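Local coordinates for monooxygenase (Agrobacterium tumefaciens, PDB 2I7G), which probably acts as a flavin-dependent monooxygenase of the bacterial luciferase-like family, built on a TIM barrel, at residues I254-A268 against R300-V314. Sequence-based numbering, arbitrary orientation. Where two conformers were deposited one is given.
Sequences INVHGFIADTTDKAA and RGPEGNLFLGEPELV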
ATOM      1  N   ILE B 254      -9.421 -17.166  17.619  1.00 22.35           N
ATOM      2  CA  ILE B 254      -8.640 -16.731  18.782  1.00 23.96           C
ATOM      3  C   ILE B 254      -7.240 -16.331  18.319  1.00 23.69           C
ATOM      4  O   ILE B 254      -6.634 -16.991  17.449  1.00 24.60           O
ATOM      5  CB  ILE B 254      -8.628 -17.750  19.944  1.00 23.66           C
ATOM      6  CG1 ILE B 254      -7.859 -19.037  19.562  1.00 24.16           C
ATOM      7  CG2 ILE B 254     -10.101 -18.023  20.466  1.00 22.48           C
ATOM      8  CD1 ILE B 254      -7.768 -20.088  20.707  1.00 23.90           C
ATOM      9  N   ASN B 255      -6.744 -15.233  18.882  1.00 23.65           N
ATOM     10  CA  ASN B 255      -5.453 -14.663  18.508  1.00 23.13           C
ATOM     11  C   ASN B 255      -4.581 -14.765  19.765  1.00 23.72           C
ATOM     12  O   ASN B 255      -4.898 -14.159  20.771  1.00 23.42           O
ATOM     13  CB  ASN B 255      -5.612 -13.187  18.163  1.00 23.11           C
ATOM     14  CG  ASN B 255      -6.406 -12.942  16.890  1.00 27.12           C
ATOM     15  OD1 ASN B 255      -6.912 -13.855  16.251  1.00 29.30           O
ATOM     16  ND2 ASN B 255      -6.529 -11.658  16.539  1.00 26.62           N
ATOM     17  N   VAL B 256      -3.513 -15.548  19.698  1.00 22.47           N
ATOM     18  CA  VAL B 256      -2.731 -15.863  20.883  1.00 22.90           C
ATOM     19  C   VAL B 256      -1.231 -15.654  20.616  1.00 23.39           C
ATOM     20  O   VAL B 256      -0.773 -15.666  19.449  1.00 24.88           O
ATOM     21  CB  VAL B 256      -2.966 -17.345  21.318  1.00 23.41           C
ATOM     22  CG1 VAL B 256      -4.447 -17.617  21.471  1.00 22.55           C
ATOM     23  CG2 VAL B 256      -2.346 -18.361  20.317  1.00 24.47           C
ATOM     24  N   HIS B 257      -0.482 -15.525  21.705  1.00 22.37           N
ATOM     25  CA  HIS B 257       0.968 -15.490  21.621  1.00 23.75           C
ATOM     26  C   HIS B 257       1.517 -16.873  21.876  1.00 23.55           C
ATOM     27  O   HIS B 257       0.912 -17.663  22.605  1.00 22.19           O
ATOM     28  CB  HIS B 257       1.532 -14.499  22.627  1.00 24.00           C
ATOM     29  CG  HIS B 257       1.110 -13.092  22.349  1.00 28.62           C
ATOM     30  ND1 HIS B 257       0.248 -12.394  23.170  1.00 34.89           N
ATOM     31  CD2 HIS B 257       1.372 -12.275  21.300  1.00 33.67           C
ATOM     32  CE1 HIS B 257       0.028 -11.193  22.656  1.00 32.79           C
ATOM     33  NE2 HIS B 257       0.712 -11.089  21.534  1.00 32.86           N
ATOM     34  N   GLY B 258       2.681 -17.149  21.300  1.00 23.33           N
ATOM     35  CA  GLY B 258       3.319 -18.441  21.568  1.00 23.88           C
ATOM     36  C   GLY B 258       4.504 -18.705  20.668  1.00 24.86           C
ATOM     37  O   GLY B 258       5.033 -17.792  20.007  1.00 24.33           O
ATOM     38  N   PHE B 259       4.968 -19.951  20.679  1.00 23.25           N
ATOM     39  CA  PHE B 259       6.150 -20.266  19.881  1.00 22.75           C
ATOM     40  C   PHE B 259       6.274 -21.786  19.772  1.00 22.59           C
ATOM     41  O   PHE B 259       5.913 -22.509  20.704  1.00 22.77           O
ATOM     42  CB  PHE B 259       7.395 -19.653  20.540  1.00 22.69           C
ATOM     43  CG  PHE B 259       8.666 -19.852  19.755  1.00 23.10           C
ATOM     44  CD1 PHE B 259       8.767 -19.441  18.414  1.00 29.64           C
ATOM     45  CD2 PHE B 259       9.769 -20.455  20.363  1.00 26.40           C
ATOM     46  CE1 PHE B 259       9.958 -19.647  17.687  1.00 27.62           C
ATOM     47  CE2 PHE B 259      10.983 -20.658  19.631  1.00 25.08           C
ATOM     48  CZ  PHE B 259      11.056 -20.275  18.306  1.00 26.07           C
ATOM     49  N   ILE B 260       6.734 -22.248  18.608  1.00 22.09           N
ATOM     50  CA  ILE B 260       6.928 -23.694  18.382  1.00 22.00           C
ATOM     51  C   ILE B 260       8.415 -23.950  18.110  1.00 22.29           C
ATOM     52  O   ILE B 260       9.052 -23.208  17.341  1.00 22.08           O
ATOM     53  CB  ILE B 260       6.057 -24.176  17.194  1.00 23.36           C
ATOM     54  CG1 ILE B 260       4.554 -23.936  17.479  1.00 23.42           C
ATOM     55  CG2 ILE B 260       6.352 -25.641  16.875  1.00 23.18           C
ATOM     56  CD1 ILE B 260       3.701 -23.779  16.236  1.00 24.51           C
ATOM     57  N   ALA B 261       8.979 -24.987  18.732  1.00 21.25           N
ATOM     58  CA  ALA B 261      10.368 -25.345  18.453  1.00 22.25           C
ATOM     59  C   ALA B 261      10.489 -26.858  18.530  1.00 21.47           C
ATOM     60  O   ALA B 261       9.491 -27.556  18.757  1.00 21.82           O
ATOM     61  CB  ALA B 261      11.368 -24.662  19.462  1.00 21.90           C
ATOM     62  N   ASP B 262      11.698 -27.357  18.327  1.00 20.58           N
ATOM     63  CA  ASP B 262      11.878 -28.795  18.193  1.00 20.47           C
ATOM     64  C   ASP B 262      11.626 -29.520  19.513  1.00 21.33           C
ATOM     65  O   ASP B 262      11.318 -30.727  19.502  1.00 22.06           O
ATOM     66  CB  ASP B 262      13.270 -29.091  17.666  1.00 20.91           C
ATOM     67  CG  ASP B 262      13.360 -28.831  16.153  1.00 24.74           C
ATOM     68  OD1 ASP B 262      12.915 -29.726  15.386  1.00 28.83           O
ATOM     69  OD2 ASP B 262      13.822 -27.736  15.730  1.00 24.90           O
ATOM     70  N   THR B 263      11.838 -28.811  20.629  1.00 20.53           N
ATOM     71  CA  THR B 263      11.521 -29.365  21.954  1.00 20.53           C
ATOM     72  C   THR B 263      10.830 -28.273  22.764  1.00 20.30           C
ATOM     73  O   THR B 263      10.934 -27.061  22.447  1.00 20.32           O
ATOM     74  CB  THR B 263      12.746 -29.836  22.769  1.00 21.13           C
ATOM     75  OG1 THR B 263      13.502 -28.697  23.206  1.00 22.40           O
ATOM     76  CG2 THR B 263      13.686 -30.813  21.955  1.00 19.46           C
ATOM     77  N   THR B 264      10.126 -28.701  23.798  1.00 20.15           N
ATOM     78  CA  THR B 264       9.352 -27.737  24.603  1.00 21.37           C
ATOM     79  C   THR B 264      10.310 -26.817  25.358  1.00 22.44           C
ATOM     80  O   THR B 264      10.066 -25.594  25.416  1.00 21.54           O
ATOM     81  CB  THR B 264       8.413 -28.469  25.537  1.00 23.12           C
ATOM     82  OG1 THR B 264       7.375 -29.049  24.739  1.00 23.93           O
ATOM     83  CG2 THR B 264       7.810 -27.471  26.566  1.00 20.87           C
ATOM     84  N   ASP B 265      11.391 -27.394  25.920  1.00 22.19           N
ATOM     85  CA  ASP B 265      12.423 -26.576  26.578  1.00 24.35           C
ATOM     86  C   ASP B 265      13.085 -25.578  25.639  1.00 24.04           C
ATOM     87  O   ASP B 265      13.338 -24.417  26.043  1.00 23.58           O
ATOM     88  CB  ASP B 265      13.496 -27.413  27.283  1.00 25.23           C
ATOM     89  CG  ASP B 265      12.973 -28.098  28.551  1.00 27.82           C
ATOM     90  OD1 ASP B 265      11.952 -27.666  29.127  1.00 33.48           O
ATOM     91  OD2 ASP B 265      13.622 -29.063  28.996  1.00 37.08           O
ATOM     92  N   LYS B 266      13.365 -25.991  24.395  1.00 22.83           N
ATOM     93  CA  LYS B 266      13.919 -25.042  23.437  1.00 23.91           C
ATOM     94  C   LYS B 266      12.921 -23.920  23.159  1.00 23.06           C
ATOM     95  O   LYS B 266      13.281 -22.743  23.123  1.00 21.86           O
ATOM     96  CB  LYS B 266      14.309 -25.730  22.121  1.00 24.09           C
ATOM     97  CG  LYS B 266      15.675 -26.465  22.212  1.00 26.19           C
ATOM     98  CD  LYS B 266      15.851 -27.343  20.946  1.00 27.94           C
ATOM     99  CE  LYS B 266      17.226 -27.975  20.913  1.00 32.12           C
ATOM    100  NZ  LYS B 266      18.282 -26.974  20.618  1.00 33.81           N
ATOM    101  N   ALA B 267      11.654 -24.279  22.962  1.00 21.10           N
ATOM    102  CA  ALA B 267      10.647 -23.240  22.725  1.00 22.34           C
ATOM    103  C   ALA B 267      10.592 -22.250  23.903  1.00 22.68           C
ATOM    104  O   ALA B 267      10.609 -21.019  23.683  1.00 24.11           O
ATOM    105  CB  ALA B 267       9.308 -23.857  22.498  1.00 20.92           C
ATOM    106  N   ALA B 268      10.515 -22.771  25.123  1.00 23.58           N
ATOM    107  CA  ALA B 268      10.467 -21.918  26.319  1.00 24.87           C
ATOM    108  C   ALA B 268      11.724 -21.037  26.434  1.00 25.38           C
ATOM    109  O   ALA B 268      11.604 -19.807  26.609  1.00 25.26           O
ATOM    110  CB  ALA B 268      10.298 -22.787  27.586  1.00 24.55           C
ATOM    111  N   ARG B 300       2.388 -20.793  30.086  1.00 23.23           N
ATOM    112  CA  ARG B 300       2.610 -21.769  29.013  1.00 23.86           C
ATOM    113  C   ARG B 300       2.134 -23.190  29.360  1.00 24.75           C
ATOM    114  O   ARG B 300       2.247 -24.064  28.519  1.00 24.35           O
ATOM    115  CB  ARG B 300       4.090 -21.807  28.609  1.00 23.50           C
ATOM    116  CG  ARG B 300       5.036 -22.406  29.684  1.00 24.31           C
ATOM    117  CD  ARG B 300       6.487 -22.126  29.292  1.00 23.71           C
ATOM    118  NE  ARG B 300       7.438 -22.668  30.269  1.00 25.69           N
ATOM    119  CZ  ARG B 300       7.977 -23.887  30.188  1.00 24.52           C
ATOM    120  NH1 ARG B 300       7.637 -24.701  29.194  1.00 24.28           N
ATOM    121  NH2 ARG B 300       8.855 -24.301  31.099  1.00 26.02           N
ATOM    122  N   GLY B 301       1.667 -23.431  30.607  1.00 24.22           N
ATOM    123  CA  GLY B 301       1.087 -24.740  30.977  1.00 24.92           C
ATOM    124  C   GLY B 301      -0.191 -25.030  30.174  1.00 25.38           C
ATOM    125  O   GLY B 301      -0.648 -24.184  29.398  1.00 25.03           O
ATOM    126  N   PRO B 302      -0.783 -26.227  30.358  1.00 25.84           N
ATOM    127  CA  PRO B 302      -1.939 -26.669  29.554  1.00 26.03           C
ATOM    128  C   PRO B 302      -3.119 -25.687  29.516  1.00 25.83           C
ATOM    129  O   PRO B 302      -3.703 -25.475  28.444  1.00 26.26           O
ATOM    130  CB  PRO B 302      -2.343 -28.009  30.195  1.00 26.13           C
ATOM    131  CG  PRO B 302      -1.044 -28.530  30.800  1.00 28.89           C
ATOM    132  CD  PRO B 302      -0.324 -27.268  31.304  1.00 26.48           C
ATOM    133  N   GLU B 303      -3.411 -25.046  30.643  1.00 25.04           N
ATOM    134  CA  GLU B 303      -4.546 -24.105  30.705  1.00 25.83           C
ATOM    135  C   GLU B 303      -4.188 -22.643  30.395  1.00 25.14           C
ATOM    136  O   GLU B 303      -5.077 -21.812  30.289  1.00 24.40           O
ATOM    137  CB  GLU B 303      -5.216 -24.178  32.074  1.00 26.11           C
ATOM    138  CG  GLU B 303      -5.734 -25.591  32.430  1.00 29.19           C
ATOM    139  CD  GLU B 303      -6.769 -26.136  31.423  1.00 31.65           C
ATOM    140  OE1 GLU B 303      -7.399 -25.345  30.668  1.00 34.44           O
ATOM    141  OE2 GLU B 303      -6.953 -27.368  31.389  1.00 33.27           O
ATOM    142  N   GLY B 304      -2.899 -22.332  30.261  1.00 25.48           N
ATOM    143  CA  GLY B 304      -2.473 -20.955  30.180  1.00 24.74           C
ATOM    144  C   GLY B 304      -2.661 -20.341  28.799  1.00 25.15           C
ATOM    145  O   GLY B 304      -2.863 -21.038  27.818  1.00 25.43           O
ATOM    146  N   ASN B 305      -2.481 -19.038  28.714  1.00 23.95           N
ATOM    147  CA  ASN B 305      -2.753 -18.332  27.467  1.00 24.71           C
ATOM    148  C   ASN B 305      -1.624 -18.397  26.410  1.00 23.94           C
ATOM    149  O   ASN B 305      -1.838 -18.030  25.238  1.00 24.15           O
ATOM    150  CB  ASN B 305      -3.093 -16.877  27.781  1.00 25.77           C
ATOM    151  CG  ASN B 305      -1.958 -16.191  28.471  1.00 28.20           C
ATOM    152  OD1 ASN B 305      -1.053 -15.747  27.837  1.00 30.21           O
ATOM    153  ND2 ASN B 305      -1.983 -16.171  29.814  1.00 32.77           N
ATOM    154  N   LEU B 306      -0.439 -18.883  26.791  1.00 23.94           N
ATOM    155  CA  LEU B 306       0.685 -18.970  25.831  1.00 23.24           C
ATOM    156  C   LEU B 306       0.715 -20.357  25.181  1.00 24.40           C
ATOM    157  O   LEU B 306       0.788 -21.381  25.892  1.00 24.35           O
ATOM    158  CB  LEU B 306       2.022 -18.710  26.526  1.00 24.92           C
ATOM    159  CG  LEU B 306       2.218 -17.281  27.077  1.00 25.89           C
ATOM    160  CD1 LEU B 306       3.633 -17.153  27.705  1.00 25.81           C
ATOM    161  CD2 LEU B 306       2.033 -16.253  25.932  1.00 25.39           C
ATOM    162  N   PHE B 307       0.625 -20.384  23.842  1.00 23.41           N
ATOM    163  CA  PHE B 307       0.574 -21.634  23.062  1.00 22.96           C
ATOM    164  C   PHE B 307       2.017 -21.937  22.652  1.00 23.80           C
ATOM    165  O   PHE B 307       2.520 -21.457  21.614  1.00 22.15           O
ATOM    166  CB  PHE B 307      -0.382 -21.464  21.869  1.00 23.71           C
ATOM    167  CG  PHE B 307      -1.817 -21.589  22.269  1.00 23.81           C
ATOM    168  CD1 PHE B 307      -2.600 -22.645  21.826  1.00 25.01           C
ATOM    169  CD2 PHE B 307      -2.386 -20.616  23.113  1.00 22.10           C
ATOM    170  CE1 PHE B 307      -3.915 -22.743  22.221  1.00 24.45           C
ATOM    171  CE2 PHE B 307      -3.713 -20.711  23.535  1.00 23.73           C
ATOM    172  CZ  PHE B 307      -4.471 -21.780  23.090  1.00 23.76           C
ATOM    173  N   LEU B 308       2.696 -22.700  23.509  1.00 23.51           N
ATOM    174  CA  LEU B 308       4.165 -22.778  23.405  1.00 23.46           C
ATOM    175  C   LEU B 308       4.715 -24.183  23.707  1.00 23.92           C
ATOM    176  O   LEU B 308       4.367 -24.795  24.733  1.00 23.18           O
ATOM    177  CB  LEU B 308       4.780 -21.794  24.370  1.00 24.61           C
ATOM    178  CG  LEU B 308       6.289 -21.623  24.286  1.00 25.72           C
ATOM    179  CD1 LEU B 308       6.653 -20.194  24.557  1.00 30.32           C
ATOM    180  CD2 LEU B 308       7.015 -22.579  25.281  1.00 24.69           C
ATOM    181  N   GLY B 309       5.612 -24.660  22.846  1.00 21.77           N
ATOM    182  CA  GLY B 309       6.252 -25.957  23.100  1.00 22.36           C
ATOM    183  C   GLY B 309       6.637 -26.677  21.837  1.00 22.64           C
ATOM    184  O   GLY B 309       6.657 -26.088  20.735  1.00 22.50           O
ATOM    185  N   GLU B 310       6.958 -27.970  21.993  1.00 22.96           N
ATOM    186  CA  GLU B 310       7.196 -28.822  20.819  1.00 23.49           C
ATOM    187  C   GLU B 310       5.874 -28.968  20.013  1.00 22.81           C
ATOM    188  O   GLU B 310       4.786 -28.620  20.519  1.00 22.82           O
ATOM    189  CB  GLU B 310       7.728 -30.207  21.226  1.00 23.91           C
ATOM    190  CG  GLU B 310       6.703 -31.031  22.008  1.00 24.18           C
ATOM    191  CD  GLU B 310       7.177 -32.490  22.230  1.00 29.11           C
ATOM    192  OE1 GLU B 310       8.407 -32.726  22.136  1.00 35.02           O
ATOM    193  OE2 GLU B 310       6.318 -33.363  22.506  1.00 34.71           O
ATOM    194  N   PRO B 311       5.963 -29.422  18.750  1.00 22.55           N
ATOM    195  CA  PRO B 311       4.734 -29.431  17.934  1.00 22.91           C
ATOM    196  C   PRO B 311       3.530 -30.195  18.511  1.00 23.75           C
ATOM    197  O   PRO B 311       2.395 -29.689  18.461  1.00 22.68           O
ATOM    198  CB  PRO B 311       5.209 -29.973  16.570  1.00 22.58           C
ATOM    199  CG  PRO B 311       6.643 -29.529  16.513  1.00 24.60           C
ATOM    200  CD  PRO B 311       7.142 -29.802  17.946  1.00 22.48           C
ATOM    201  N   GLU B 312       3.757 -31.378  19.081  0.50 23.80           N
ATOM    202  CA  GLU B 312       2.639 -32.176  19.596  0.50 24.90           C
ATOM    203  C   GLU B 312       1.942 -31.507  20.785  0.50 25.05           C
ATOM    204  O   GLU B 312       0.717 -31.612  20.925  0.50 24.87           O
ATOM    205  CB  GLU B 312       3.081 -33.614  19.912  0.50 25.61           C
ATOM    206  CG  GLU B 312       3.464 -34.414  18.654  0.50 28.46           C
ATOM    207  CD  GLU B 312       2.485 -35.522  18.260  0.50 33.55           C
ATOM    208  OE1 GLU B 312       2.858 -36.327  17.383  0.50 34.86           O
ATOM    209  OE2 GLU B 312       1.354 -35.602  18.799  0.50 35.64           O
ATOM    210  N   LEU B 313       2.710 -30.794  21.615  1.00 24.62           N
ATOM    211  CA  LEU B 313       2.139 -30.061  22.751  1.00 25.41           C
ATOM    212  C   LEU B 313       1.274 -28.913  22.270  1.00 25.73           C
ATOM    213  O   LEU B 313       0.159 -28.709  22.759  1.00 25.85           O
ATOM    214  CB  LEU B 313       3.248 -29.521  23.670  1.00 25.44           C
ATOM    215  CG  LEU B 313       2.749 -28.981  25.027  1.00 25.54           C
ATOM    216  CD1 LEU B 313       2.236 -30.132  25.925  1.00 26.70           C
ATOM    217  CD2 LEU B 313       3.813 -28.192  25.773  1.00 25.40           C
ATOM    218  N   VAL B 314       1.793 -28.157  21.298  1.00 24.91           N
ATOM    219  CA  VAL B 314       1.035 -27.015  20.785  1.00 24.23           C
ATOM    220  C   VAL B 314      -0.235 -27.493  20.067  1.00 24.09           C
ATOM    221  O   VAL B 314      -1.304 -26.896  20.249  1.00 24.51           O
ATOM    222  CB  VAL B 314       1.909 -26.142  19.896  1.00 23.78           C
ATOM    223  CG1 VAL B 314       1.051 -25.033  19.194  1.00 24.29           C
ATOM    224  CG2 VAL B 314       3.007 -25.515  20.777  1.00 24.15           C
TER
HETATM  225  O   HOH W   1      -1.699 -15.433  24.288  1.00 21.11           O
HETATM  226  O   HOH W   2       9.966 -31.667  24.012  1.00 23.62           O
HETATM  227  O   HOH W   3       9.416 -26.910  29.738  1.00 38.61           O
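Phe307 pairs with Gly258 and Gly309 with Ile260, as strand 307-309 runs parallel to strand 254-260, and this is the tight part of the contact. Phe307 N donates to His257 O at 3.0 Å, within the carbonyl plane. Phe307 O accepts from Phe259 N, with the donor tilted 29° from the plane of the Phe307 carbonyl. Gly309 N to Phe259 O and Ala261 N to Gly309 O continue the pairing.

On one sheet face, Val256 crosses the Phe307 side chain at about a right angle. Its CG2 lies 3.6 Å from Phe307 CD2. Further along this face, Ile260 CG1 meets Val314 CG2, and Ile260 CG2 reaches Pro311 CG at 3.9 Å. On the other face, with CG anti to the backbone N (chi1 -173°), Leu308 turns CD2 to helix 264-268, 3.8 Å from Ala267 CB.

Thr264 links the two helix starts. Its OG1 accepts an almost straight bond from Glu310 N (3.0 Å, 174°), at the N-cap of helix 311-314.

The solvent side is looser. Ala268 CB sits over the centre of one face of the Arg300 guanidinium, 3.6 Å from its plane, and Thr264 CG2 sits at its edge. Water links Arg300 NH1 to Asp265 OD1, and another water joins Glu310 OE1 to Thr264 N. Arg300 NE makes a salt bridge to Asp297.

Strand 307-309 is a short addition to the parallel barrel sheet, paired beside the end of strand 252-260. Earlier in that strand, Ile254 and Val256 make backbone hydrogen bonds to strand 329-333. Phe330 meets the Phe307 ring there, and helix 341-363 covers Ile260 and Pro311.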